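Side-chain contacts in antigen 43 (Escherichia coli, PDB 4KH3), which is a self-associating autotransporter protein of uropathogenic bacteria that drives cell clumping by a Velcro-like mechanism and probably contributes to biofilm formation: residues G362-L367 with S373-N378; V331-G336 with K355-G360; V258-G263 with G281-V286; G114-T119 with G125-K130. All coordinates share one frame; numbering follows the deposited sequence.

Contact 1 (G362-L367 with S373-N378); sequences GQADAL and SSFTLN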
loop_
_atom_site.group_PDB
_atom_site.type_symbol
_atom_site.label_atom_id
_atom_site.label_comp_id
_atom_site.label_asym_id
_atom_site.label_seq_id
_atom_site.Cartn_x
_atom_site.Cartn_y
_atom_site.Cartn_z
ATOM N N GLY A 362 -31.506 10.183 4.686
ATOM C CA GLY A 362 -31.495 9.584 6.009
ATOM C C GLY A 362 -32.295 8.302 6.134
ATOM O O GLY A 362 -32.561 7.854 7.247
ATOM N N GLN A 363 -32.679 7.708 5.004
ATOM C CA GLN A 363 -33.413 6.446 5.011
ATOM C C GLN A 363 -32.611 5.349 4.323
ATOM O O GLN A 363 -32.244 5.473 3.156
ATOM C CB GLN A 363 -34.776 6.584 4.313
ATOM C CG GLN A 363 -35.655 7.710 4.842
ATOM C CD GLN A 363 -36.363 7.355 6.139
ATOM O OE1 GLN A 363 -37.098 6.367 6.214
ATOM N NE2 GLN A 363 -36.146 8.166 7.171
ATOM N N ALA A 364 -32.355 4.267 5.051
ATOM C CA ALA A 364 -31.690 3.106 4.490
ATOM C C ALA A 364 -32.728 2.028 4.246
ATOM O O ALA A 364 -33.642 1.844 5.054
ATOM C CB ALA A 364 -30.618 2.603 5.437
ATOM N N ASP A 365 -32.593 1.314 3.135
ATOM C CA ASP A 365 -33.541 0.265 2.823
ATOM C C ASP A 365 -32.841 -0.944 2.233
ATOM O O ASP A 365 -32.175 -0.845 1.200
ATOM C CB ASP A 365 -34.631 0.761 1.856
ATOM C CG ASP A 365 -35.608 -0.352 1.457
ATOM O OD1 ASP A 365 -36.178 -1.010 2.358
ATOM O OD2 ASP A 365 -35.791 -0.589 0.239
ATOM N N ALA A 366 -33.002 -2.077 2.912
ATOM C CA ALA A 366 -32.572 -3.375 2.414
ATOM C C ALA A 366 -31.046 -3.514 2.309
ATOM O O ALA A 366 -30.535 -4.233 1.454
ATOM C CB ALA A 366 -33.256 -3.690 1.094
ATOM N N LEU A 367 -30.331 -2.827 3.193
ATOM C CA LEU A 367 -28.889 -3.015 3.332
ATOM C C LEU A 367 -28.544 -4.459 3.661
ATOM O O LEU A 367 -29.141 -5.062 4.550
ATOM C CB LEU A 367 -28.349 -2.130 4.445
ATOM C CG LEU A 367 -28.319 -0.653 4.107
ATOM C CD1 LEU A 367 -27.661 0.067 5.232
ATOM C CD2 LEU A 367 -27.572 -0.429 2.814
ATOM N N SER A 373 -18.299 -5.618 5.986
ATOM C CA SER A 373 -19.111 -4.436 5.728
ATOM C C SER A 373 -19.584 -3.775 7.019
ATOM O O SER A 373 -19.796 -4.446 8.029
ATOM C CB SER A 373 -20.309 -4.795 4.856
ATOM O OG SER A 373 -19.886 -5.276 3.598
ATOM N N SER A 374 -19.743 -2.456 6.992
ATOM C CA SER A 374 -20.267 -1.761 8.162
ATOM C C SER A 374 -21.122 -0.549 7.790
ATOM O O SER A 374 -20.817 0.172 6.846
ATOM C CB SER A 374 -19.141 -1.371 9.123
ATOM O OG SER A 374 -18.366 -0.305 8.605
ATOM N N PHE A 375 -22.200 -0.346 8.540
ATOM C CA PHE A 375 -23.111 0.773 8.326
ATOM C C PHE A 375 -23.257 1.524 9.631
ATOM O O PHE A 375 -23.273 0.919 10.704
ATOM C CB PHE A 375 -24.472 0.264 7.861
ATOM C CG PHE A 375 -25.503 1.344 7.674
ATOM C CD1 PHE A 375 -25.482 2.159 6.553
ATOM C CD2 PHE A 375 -26.509 1.529 8.608
ATOM C CE1 PHE A 375 -26.445 3.140 6.376
ATOM C CE2 PHE A 375 -27.472 2.506 8.433
ATOM C CZ PHE A 375 -27.440 3.312 7.318
ATOM N N THR A 376 -23.318 2.845 9.548
ATOM C CA THR A 376 -23.520 3.655 10.737
ATOM C C THR A 376 -24.836 4.408 10.589
ATOM O O THR A 376 -25.043 5.130 9.619
ATOM C CB THR A 376 -22.353 4.624 10.967
ATOM O OG1 THR A 376 -21.120 3.903 10.918
ATOM C CG2 THR A 376 -22.473 5.314 12.322
ATOM N N LEU A 377 -25.742 4.199 11.532
ATOM C CA LEU A 377 -27.026 4.884 11.508
ATOM C C LEU A 377 -26.939 6.116 12.383
ATOM O O LEU A 377 -26.782 6.007 13.602
ATOM C CB LEU A 377 -28.121 3.970 12.027
ATOM C CG LEU A 377 -29.501 4.604 12.087
ATOM C CD1 LEU A 377 -29.969 4.917 10.682
ATOM C CD2 LEU A 377 -30.475 3.676 12.798
ATOM N N ASN A 378 -27.033 7.287 11.763
ATOM C CA ASN A 378 -26.975 8.550 12.498
ATOM C C ASN A 378 -28.265 8.881 13.254
ATOM O O ASN A 378 -29.339 8.369 12.928
ATOM C CB ASN A 378 -26.602 9.701 11.560
ATOM C CG ASN A 378 -25.251 9.500 10.904
ATOM O OD1 ASN A 378 -24.335 8.935 11.504
ATOM N ND2 ASN A 378 -25.122 9.956 9.665
#
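Leu367 sends one methyl, CD1, over a face of the Phe375 ring: it stands 3.4 Å from the ring centroid and 17° off the ring normal, a CH-pi contact. The methyl is shifted toward the rim, and the ring atom nearest to Leu367 CD1 is Phe375 CD1 at 3.3 Å. The two side chains cross at about a right angle, and CD1 is the branch of the leucine that touches. Ala364 CB reaches the far end of the ring obliquely, 3.8 Å from Phe375 CZ, so the contact is apolar throughout. Phe375 holds CG anti to its backbone N (chi1 177°), which carries the ring away from its own strand and across the interior to the other segment. All three residues lie in the interior of a beta-helix coil. The ring also meets Phe393, whose plane is turned by about 60°. Strand 363-365 is hydrogen-bonded through Ala364 to strand 382-389 and through Asp365 to Ser358 of strand 356-360, while strand 374-377 lies between strands 338-342 and 392-395 on another face of the coil.

Contact 2 (V331-G336 with K355-G360); sequences VSMGNG and KAFSIG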
loop_
_atom_site.group_PDB
_atom_site.type_symbol
_atom_site.label_atom_id
_atom_site.label_comp_id
_atom_site.label_asym_id
_atom_site.label_seq_id
_atom_site.Cartn_x
_atom_site.Cartn_y
_atom_site.Cartn_z
ATOM N N VAL A 331 -24.294 0.913 -7.637
ATOM C CA VAL A 331 -23.318 0.070 -6.980
ATOM C C VAL A 331 -23.673 -1.387 -7.252
ATOM O O VAL A 331 -24.816 -1.803 -7.106
ATOM C CB VAL A 331 -23.302 0.313 -5.466
ATOM C CG1 VAL A 331 -22.321 -0.661 -4.773
ATOM C CG2 VAL A 331 -22.946 1.762 -5.180
ATOM N N SER A 332 -22.697 -2.168 -7.676
ATOM C CA SER A 332 -22.963 -3.564 -7.971
ATOM C C SER A 332 -22.154 -4.430 -7.017
ATOM O O SER A 332 -20.970 -4.666 -7.240
ATOM C CB SER A 332 -22.622 -3.866 -9.427
ATOM O OG SER A 332 -23.056 -5.157 -9.783
ATOM N N MET A 333 -22.784 -4.850 -5.923
ATOM C CA MET A 333 -22.123 -5.680 -4.927
ATOM C C MET A 333 -22.016 -7.112 -5.417
ATOM O O MET A 333 -23.010 -7.701 -5.841
ATOM C CB MET A 333 -22.897 -5.663 -3.618
ATOM C CG MET A 333 -23.075 -4.290 -3.056
ATOM S SD MET A 333 -21.483 -3.511 -2.754
ATOM C CE MET A 333 -20.784 -4.639 -1.544
ATOM N N GLY A 334 -20.805 -7.658 -5.365
ATOM C CA GLY A 334 -20.569 -9.051 -5.694
ATOM C C GLY A 334 -20.133 -9.850 -4.476
ATOM O O GLY A 334 -19.842 -9.283 -3.410
ATOM N N ASN A 335 -20.089 -11.170 -4.625
ATOM C CA ASN A 335 -19.609 -12.023 -3.544
ATOM C C ASN A 335 -18.219 -11.621 -3.073
ATOM O O ASN A 335 -17.293 -11.493 -3.876
ATOM C CB ASN A 335 -19.631 -13.491 -3.968
ATOM C CG ASN A 335 -21.039 -14.030 -4.090
ATOM O OD1 ASN A 335 -21.883 -13.794 -3.215
ATOM N ND2 ASN A 335 -21.312 -14.740 -5.184
ATOM N N GLY A 336 -18.088 -11.410 -1.771
ATOM C CA GLY A 336 -16.825 -11.018 -1.179
ATOM C C GLY A 336 -16.643 -9.511 -1.116
ATOM O O GLY A 336 -15.673 -9.023 -0.533
ATOM N N LYS A 355 -31.182 -8.265 -5.061
ATOM C CA LYS A 355 -32.129 -7.337 -4.452
ATOM C C LYS A 355 -31.579 -5.918 -4.412
ATOM O O LYS A 355 -30.380 -5.712 -4.235
ATOM C CB LYS A 355 -32.480 -7.783 -3.034
ATOM C CG LYS A 355 -33.183 -9.136 -2.963
ATOM C CD LYS A 355 -33.416 -9.560 -1.512
ATOM C CE LYS A 355 -34.088 -10.927 -1.414
ATOM N NZ LYS A 355 -34.467 -11.255 -0.004
ATOM N N ALA A 356 -32.466 -4.942 -4.553
ATOM C CA ALA A 356 -32.058 -3.547 -4.594
ATOM C C ALA A 356 -31.879 -3.044 -3.189
ATOM O O ALA A 356 -32.555 -3.496 -2.272
ATOM C CB ALA A 356 -33.103 -2.692 -5.333
ATOM N N PHE A 357 -30.958 -2.109 -3.009
ATOM C CA PHE A 357 -30.842 -1.453 -1.717
ATOM C C PHE A 357 -30.603 0.029 -1.935
ATOM O O PHE A 357 -30.248 0.460 -3.037
ATOM C CB PHE A 357 -29.721 -2.078 -0.886
ATOM C CG PHE A 357 -28.362 -1.899 -1.480
ATOM C CD1 PHE A 357 -27.884 -2.787 -2.423
ATOM C CD2 PHE A 357 -27.563 -0.832 -1.103
ATOM C CE1 PHE A 357 -26.631 -2.620 -2.977
ATOM C CE2 PHE A 357 -26.310 -0.665 -1.654
ATOM C CZ PHE A 357 -25.845 -1.562 -2.589
ATOM N N SER A 358 -30.792 0.818 -0.889
ATOM C CA SER A 358 -30.623 2.255 -1.037
ATOM C C SER A 358 -30.442 2.963 0.283
ATOM O O SER A 358 -30.866 2.482 1.336
ATOM C CB SER A 358 -31.809 2.877 -1.782
ATOM O OG SER A 358 -32.974 2.848 -0.979
ATOM N N ILE A 359 -29.790 4.113 0.205
ATOM C CA ILE A 359 -29.681 5.029 1.313
ATOM C C ILE A 359 -29.925 6.384 0.675
ATOM O O ILE A 359 -29.447 6.635 -0.424
ATOM C CB ILE A 359 -28.279 5.007 1.928
ATOM C CG1 ILE A 359 -27.827 3.569 2.178
ATOM C CG2 ILE A 359 -28.242 5.822 3.224
ATOM C CD1 ILE A 359 -26.501 3.465 2.884
ATOM N N GLY A 360 -30.680 7.246 1.345
ATOM C CA GLY A 360 -31.031 8.543 0.790
ATOM C C GLY A 360 -31.960 9.316 1.706
ATOM O O GLY A 360 -32.930 8.759 2.223
#
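The Phe357 ring receives Val331 at its edge and Met333 at an oblique angle. Val331 CG1 lies near the ring plane, 4.2 Å from Phe357 CZ. Met333 uses CG, in the middle of its side chain, and sets it 3.9 Å from both Phe357 CZ and CE1, so that the outer end of the ring is touched by two residues of one strand. The methionine and phenylalanine side chains cross at about a right angle. The methionine chain is bent at both chi2 (-59°) and chi3 (-62°), folding the thioether and methyl back from an extended course, and it packs also on Leu339. Phe357 keeps CG between its backbone N and carbonyl carbon (chi1 64°); although its CB is not aimed at the other segment, this torsion swings the ring end over to Val331 and Met333. The contacts across the two segments are between apolar side chains, with Phe357 and Val331 buried in the beta-helix interior. Strand 327-333 pairs in parallel with 346-350, which turns back as an antiparallel hairpin into 356-360; the Phe357 ring thus spans the intervening strand, touching Val347 there. Strand 356-360 is flanked on its other edge by strand 363-370, whose Leu367 touches Phe357.

Contact 3 (V258-G263 with G281-V286); sequences VTQNTG and GAFSVV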
loop_
_atom_site.group_PDB
_atom_site.type_symbol
_atom_site.label_atom_id
_atom_site.label_comp_id
_atom_site.label_asym_id
_atom_site.label_seq_id
_atom_site.Cartn_x
_atom_site.Cartn_y
_atom_site.Cartn_z
ATOM N N VAL A 258 -4.379 3.763 -17.290
ATOM C CA VAL A 258 -4.254 2.622 -16.420
ATOM C C VAL A 258 -4.964 1.454 -17.077
ATOM O O VAL A 258 -6.161 1.518 -17.338
ATOM C CB VAL A 258 -4.884 2.912 -15.055
ATOM C CG1 VAL A 258 -4.930 1.650 -14.204
ATOM C CG2 VAL A 258 -4.120 4.035 -14.356
ATOM N N THR A 259 -4.219 0.395 -17.372
ATOM C CA THR A 259 -4.832 -0.845 -17.822
ATOM C C THR A 259 -4.935 -1.759 -16.627
ATOM O O THR A 259 -3.936 -2.305 -16.154
ATOM C CB THR A 259 -4.018 -1.518 -18.924
ATOM O OG1 THR A 259 -3.949 -0.648 -20.063
ATOM C CG2 THR A 259 -4.658 -2.831 -19.325
ATOM N N GLN A 260 -6.150 -1.895 -16.121
ATOM C CA GLN A 260 -6.406 -2.689 -14.935
ATOM C C GLN A 260 -6.950 -4.044 -15.356
ATOM O O GLN A 260 -8.122 -4.159 -15.738
ATOM C CB GLN A 260 -7.402 -1.955 -14.028
ATOM C CG GLN A 260 -7.909 -2.772 -12.852
ATOM C CD GLN A 260 -8.853 -1.973 -11.980
ATOM O OE1 GLN A 260 -8.702 -0.760 -11.845
ATOM N NE2 GLN A 260 -9.835 -2.642 -11.394
ATOM N N ASN A 261 -6.091 -5.064 -15.313
ATOM C CA ASN A 261 -6.501 -6.421 -15.664
ATOM C C ASN A 261 -7.259 -7.062 -14.530
ATOM O O ASN A 261 -7.259 -6.543 -13.401
ATOM C CB ASN A 261 -5.299 -7.281 -16.056
ATOM C CG ASN A 261 -4.669 -6.822 -17.349
ATOM O OD1 ASN A 261 -5.367 -6.385 -18.270
ATOM N ND2 ASN A 261 -3.347 -6.882 -17.422
ATOM N N THR A 262 -7.900 -8.189 -14.836
ATOM C CA THR A 262 -8.729 -8.897 -13.867
ATOM C C THR A 262 -7.941 -9.240 -12.621
ATOM O O THR A 262 -6.829 -9.769 -12.699
ATOM C CB THR A 262 -9.314 -10.198 -14.460
ATOM O OG1 THR A 262 -9.964 -9.899 -15.696
ATOM C CG2 THR A 262 -10.333 -10.824 -13.500
ATOM N N GLY A 263 -8.518 -8.934 -11.468
ATOM C CA GLY A 263 -7.858 -9.198 -10.208
ATOM C C GLY A 263 -6.890 -8.106 -9.805
ATOM O O GLY A 263 -6.281 -8.175 -8.738
ATOM N N GLY A 281 -14.424 -2.169 -19.112
ATOM C CA GLY A 281 -14.341 -1.084 -20.080
ATOM C C GLY A 281 -13.694 0.156 -19.499
ATOM O O GLY A 281 -12.988 0.090 -18.488
ATOM N N ALA A 282 -13.934 1.292 -20.139
ATOM C CA ALA A 282 -13.387 2.561 -19.676
ATOM C C ALA A 282 -13.905 2.871 -18.286
ATOM O O ALA A 282 -15.023 2.496 -17.933
ATOM C CB ALA A 282 -13.750 3.683 -20.630
ATOM N N PHE A 283 -13.069 3.535 -17.498
ATOM C CA PHE A 283 -13.438 3.977 -16.166
ATOM C C PHE A 283 -12.644 5.228 -15.889
ATOM O O PHE A 283 -11.614 5.465 -16.518
ATOM C CB PHE A 283 -13.136 2.909 -15.103
ATOM C CG PHE A 283 -11.678 2.809 -14.721
ATOM C CD1 PHE A 283 -11.154 3.579 -13.688
ATOM C CD2 PHE A 283 -10.835 1.929 -15.385
ATOM C CE1 PHE A 283 -9.822 3.489 -13.342
ATOM C CE2 PHE A 283 -9.501 1.829 -15.036
ATOM C CZ PHE A 283 -8.994 2.608 -14.013
ATOM N N SER A 284 -13.117 6.019 -14.938
ATOM C CA SER A 284 -12.465 7.274 -14.616
ATOM C C SER A 284 -12.783 7.731 -13.208
ATOM O O SER A 284 -13.841 7.442 -12.665
ATOM C CB SER A 284 -12.888 8.351 -15.599
ATOM O OG SER A 284 -14.299 8.442 -15.624
ATOM N N VAL A 285 -11.815 8.406 -12.610
ATOM C CA VAL A 285 -12.015 9.173 -11.403
ATOM C C VAL A 285 -11.446 10.523 -11.787
ATOM O O VAL A 285 -10.225 10.696 -11.884
ATOM C CB VAL A 285 -11.243 8.604 -10.207
ATOM C CG1 VAL A 285 -11.612 9.354 -8.948
ATOM C CG2 VAL A 285 -11.535 7.115 -10.032
ATOM N N VAL A 286 -12.348 11.461 -12.060
ATOM C CA VAL A 286 -11.977 12.772 -12.567
ATOM C C VAL A 286 -12.801 13.871 -11.887
ATOM O O VAL A 286 -14.034 13.795 -11.840
ATOM C CB VAL A 286 -12.200 12.837 -14.094
ATOM C CG1 VAL A 286 -12.127 14.259 -14.590
ATOM C CG2 VAL A 286 -11.181 11.991 -14.804
#
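Val258 and Gln260 run antiparallel to Phe283 and its neighbours without pairing directly: the CA atoms of Val258 and Phe283 are 9.3 Å apart, the spacing of two strands with one between. That middle strand is 273-278, paired in parallel with 254-260 and in antiparallel fashion with 281-286, so the segments belong to a beta-helix coil from which a hairpin strand departs, an interruption of the otherwise parallel stacking. Phe283 bridges the gap. Its CG sits between the backbone N and the carbonyl carbon (chi1 77°), which directs the ring across the middle strand, in touch with Val274 and Asn278 of that strand, until its outer end reaches the other segment. There Val258 offers the methyl CG1, 4.2 Å from Phe283 CZ, while Val258 O stands obliquely near the ring, 4.1 Å from Phe283 CE2. Gln260 comes from the same strand, two residues on, with CG anti to the backbone N (chi1 171°) and the chain extended beyond it. This stretched form brings the amide to the end of the ring, its plane turned 60° from that of the phenyl group. Leu266, on the strand 265-269, touches both Gln260 and Phe283. The amide nitrogen is satisfied elsewhere: Gln260 NE2 hydrogen-bonds to the backbone O of Val294. With the nitrogen committed there, Gln260 OE1 lies obliquely at the ring's outer end, 4.0 Å from Phe283 CZ.

Contact 4 (G114-T119 with G125-K130); sequences GKAAGT and GYQTIK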
loop_
_atom_site.group_PDB
_atom_site.type_symbol
_atom_site.label_atom_id
_atom_site.label_comp_id
_atom_site.label_asym_id
_atom_site.label_seq_id
_atom_site.Cartn_x
_atom_site.Cartn_y
_atom_site.Cartn_z
ATOM N N GLY A 114 30.964 9.621 -16.805
ATOM C CA GLY A 114 31.330 8.339 -16.247
ATOM C C GLY A 114 30.270 7.286 -16.495
ATOM O O GLY A 114 29.079 7.594 -16.656
ATOM N N LYS A 115 30.706 6.029 -16.532
ATOM C CA LYS A 115 29.796 4.910 -16.750
ATOM C C LYS A 115 30.110 3.704 -15.855
ATOM O O LYS A 115 31.171 3.089 -15.977
ATOM C CB LYS A 115 29.807 4.504 -18.223
ATOM C CG LYS A 115 28.959 3.277 -18.511
ATOM C CD LYS A 115 28.968 2.935 -19.990
ATOM C CE LYS A 115 28.115 1.709 -20.269
ATOM N NZ LYS A 115 28.012 1.447 -21.738
ATOM N N ALA A 116 29.180 3.386 -14.956
ATOM C CA ALA A 116 29.282 2.206 -14.096
ATOM C C ALA A 116 28.409 1.070 -14.611
ATOM O O ALA A 116 27.170 1.146 -14.567
ATOM C CB ALA A 116 28.875 2.538 -12.661
ATOM N N ALA A 117 29.057 0.008 -15.079
ATOM C CA ALA A 117 28.341 -1.142 -15.602
ATOM C C ALA A 117 28.443 -2.324 -14.639
ATOM O O ALA A 117 29.539 -2.714 -14.235
ATOM C CB ALA A 117 28.880 -1.502 -16.969
ATOM N N GLY A 118 27.303 -2.895 -14.262
ATOM C CA GLY A 118 27.312 -4.063 -13.388
ATOM C C GLY A 118 27.804 -3.881 -11.949
ATOM O O GLY A 118 28.397 -4.796 -11.371
ATOM N N THR A 119 27.550 -2.718 -11.348
ATOM C CA THR A 119 27.850 -2.535 -9.931
ATOM C C THR A 119 26.854 -3.330 -9.081
ATOM O O THR A 119 25.640 -3.273 -9.301
ATOM C CB THR A 119 27.803 -1.042 -9.502
ATOM O OG1 THR A 119 28.803 -0.297 -10.204
ATOM C CG2 THR A 119 28.050 -0.914 -8.005
ATOM N N GLY A 125 26.440 -0.316 1.017
ATOM C CA GLY A 125 27.113 0.319 -0.098
ATOM C C GLY A 125 26.252 1.438 -0.667
ATOM O O GLY A 125 25.044 1.522 -0.423
ATOM N N TYR A 126 26.881 2.303 -1.448
ATOM C CA TYR A 126 26.234 3.508 -1.917
ATOM C C TYR A 126 26.787 3.890 -3.277
ATOM O O TYR A 126 27.975 4.187 -3.412
ATOM C CB TYR A 126 26.507 4.633 -0.920
ATOM C CG TYR A 126 25.758 5.903 -1.201
ATOM C CD1 TYR A 126 24.381 5.895 -1.304
ATOM C CD2 TYR A 126 26.422 7.114 -1.345
ATOM C CE1 TYR A 126 23.680 7.041 -1.537
ATOM C CE2 TYR A 126 25.721 8.281 -1.589
ATOM C CZ TYR A 126 24.342 8.233 -1.690
ATOM O OH TYR A 126 23.614 9.384 -1.930
ATOM N N GLN A 127 25.936 3.850 -4.293
ATOM C CA GLN A 127 26.315 4.352 -5.600
ATOM C C GLN A 127 25.486 5.596 -5.899
ATOM O O GLN A 127 24.241 5.564 -5.828
ATOM C CB GLN A 127 26.110 3.295 -6.680
ATOM C CG GLN A 127 26.483 3.771 -8.099
ATOM C CD GLN A 127 25.891 2.884 -9.181
ATOM O OE1 GLN A 127 24.669 2.789 -9.311
ATOM N NE2 GLN A 127 26.750 2.227 -9.962
ATOM N N THR A 128 26.187 6.691 -6.204
ATOM C CA THR A 128 25.562 7.964 -6.552
ATOM C C THR A 128 25.853 8.246 -8.000
ATOM O O THR A 128 27.020 8.292 -8.397
ATOM C CB THR A 128 26.202 9.165 -5.806
ATOM O OG1 THR A 128 26.592 8.792 -4.485
ATOM C CG2 THR A 128 25.254 10.325 -5.757
ATOM N N ILE A 129 24.811 8.471 -8.786
ATOM C CA ILE A 129 25.001 8.836 -10.179
ATOM C C ILE A 129 24.694 10.303 -10.329
ATOM O O ILE A 129 23.538 10.704 -10.246
ATOM C CB ILE A 129 24.064 8.055 -11.092
ATOM C CG1 ILE A 129 24.201 6.551 -10.840
ATOM C CG2 ILE A 129 24.342 8.389 -12.554
ATOM C CD1 ILE A 129 23.024 5.790 -11.335
ATOM N N LYS A 130 25.729 11.107 -10.558
ATOM C CA LYS A 130 25.539 12.550 -10.685
ATOM C C LYS A 130 24.975 12.859 -12.051
ATOM O O LYS A 130 24.892 11.969 -12.901
ATOM C CB LYS A 130 26.861 13.308 -10.502
ATOM C CG LYS A 130 27.827 12.693 -9.484
ATOM C CD LYS A 130 27.263 12.688 -8.066
ATOM C CE LYS A 130 26.788 14.066 -7.618
ATOM N NZ LYS A 130 26.157 14.006 -6.254
HETATM O O HOH W 1 26.219 -0.080 -12.378
#
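Gln127 and Thr119 approach each other from opposite directions across the interior, and the amide nitrogen of the glutamine ends up against both the threonine and Ala116. The glutamine extends from its own strand with CG anti to the backbone N (chi1 179°) and the chain straight beyond it, far enough to place NE2 3.4 Å from Ala116 CB. Beside that methyl Thr119 presents its hydroxyl: Thr119 OG1 lies 3.3 Å from Gln127 NE2, but the angle is too poor for a hydrogen bond. Both polar atoms turn instead to one acceptor, since Gln108 OE1 takes hydrogen bonds from Thr119 OG1 and from Gln127 NE2. The torsion of Thr119 (chi1 -63°) puts OG1 beside its own backbone N and sends CG2 the other way. Gln127 OE1 accepts from Gln157 NE2, so Gln108, Gln127 and Gln157, on the adjacent parallel strands 107-110, 126-129 and 156-159, form a ladder of glutamine amides hydrogen-bonded from coil to coil of the beta-helix. This satisfies a buried polar group and fixes which way round the amide lies. A water ties the turn at Gly118 to the same side chain. It donates to Ala116 O at 2.7 Å and accepts from Thr119 N at 3.1 Å, bridging the backbone on the two flanks of the turn. A third, weak bond reaches the water from Gln127 NE2, at 3.4 Å.

In the fold
Along the chain the contacts come in the order 4, 3, 2, 1, strung out along the beta-helix. Centres of contacts 4 and 3 lie about 38 Å apart, those of 3 and 2 are separated by about 21 Å, and those of 2 and 1 by about 11 Å. Contacts 4 and 1, with centres about 58 Å apart, lie on opposite sides of the chain's centre, yet each joins neighbouring faces of a coil. Contacts 3 and 2 repeat one scheme, an aromatic ring reaching over the strand that turns into an antiparallel hairpin. Contacts 2 and 1 touch where strands 356-360 and 363-370 run as antiparallel neighbours. Such spacing along an elongated beta-helix is consistent with the probable stalk of this adhesin family.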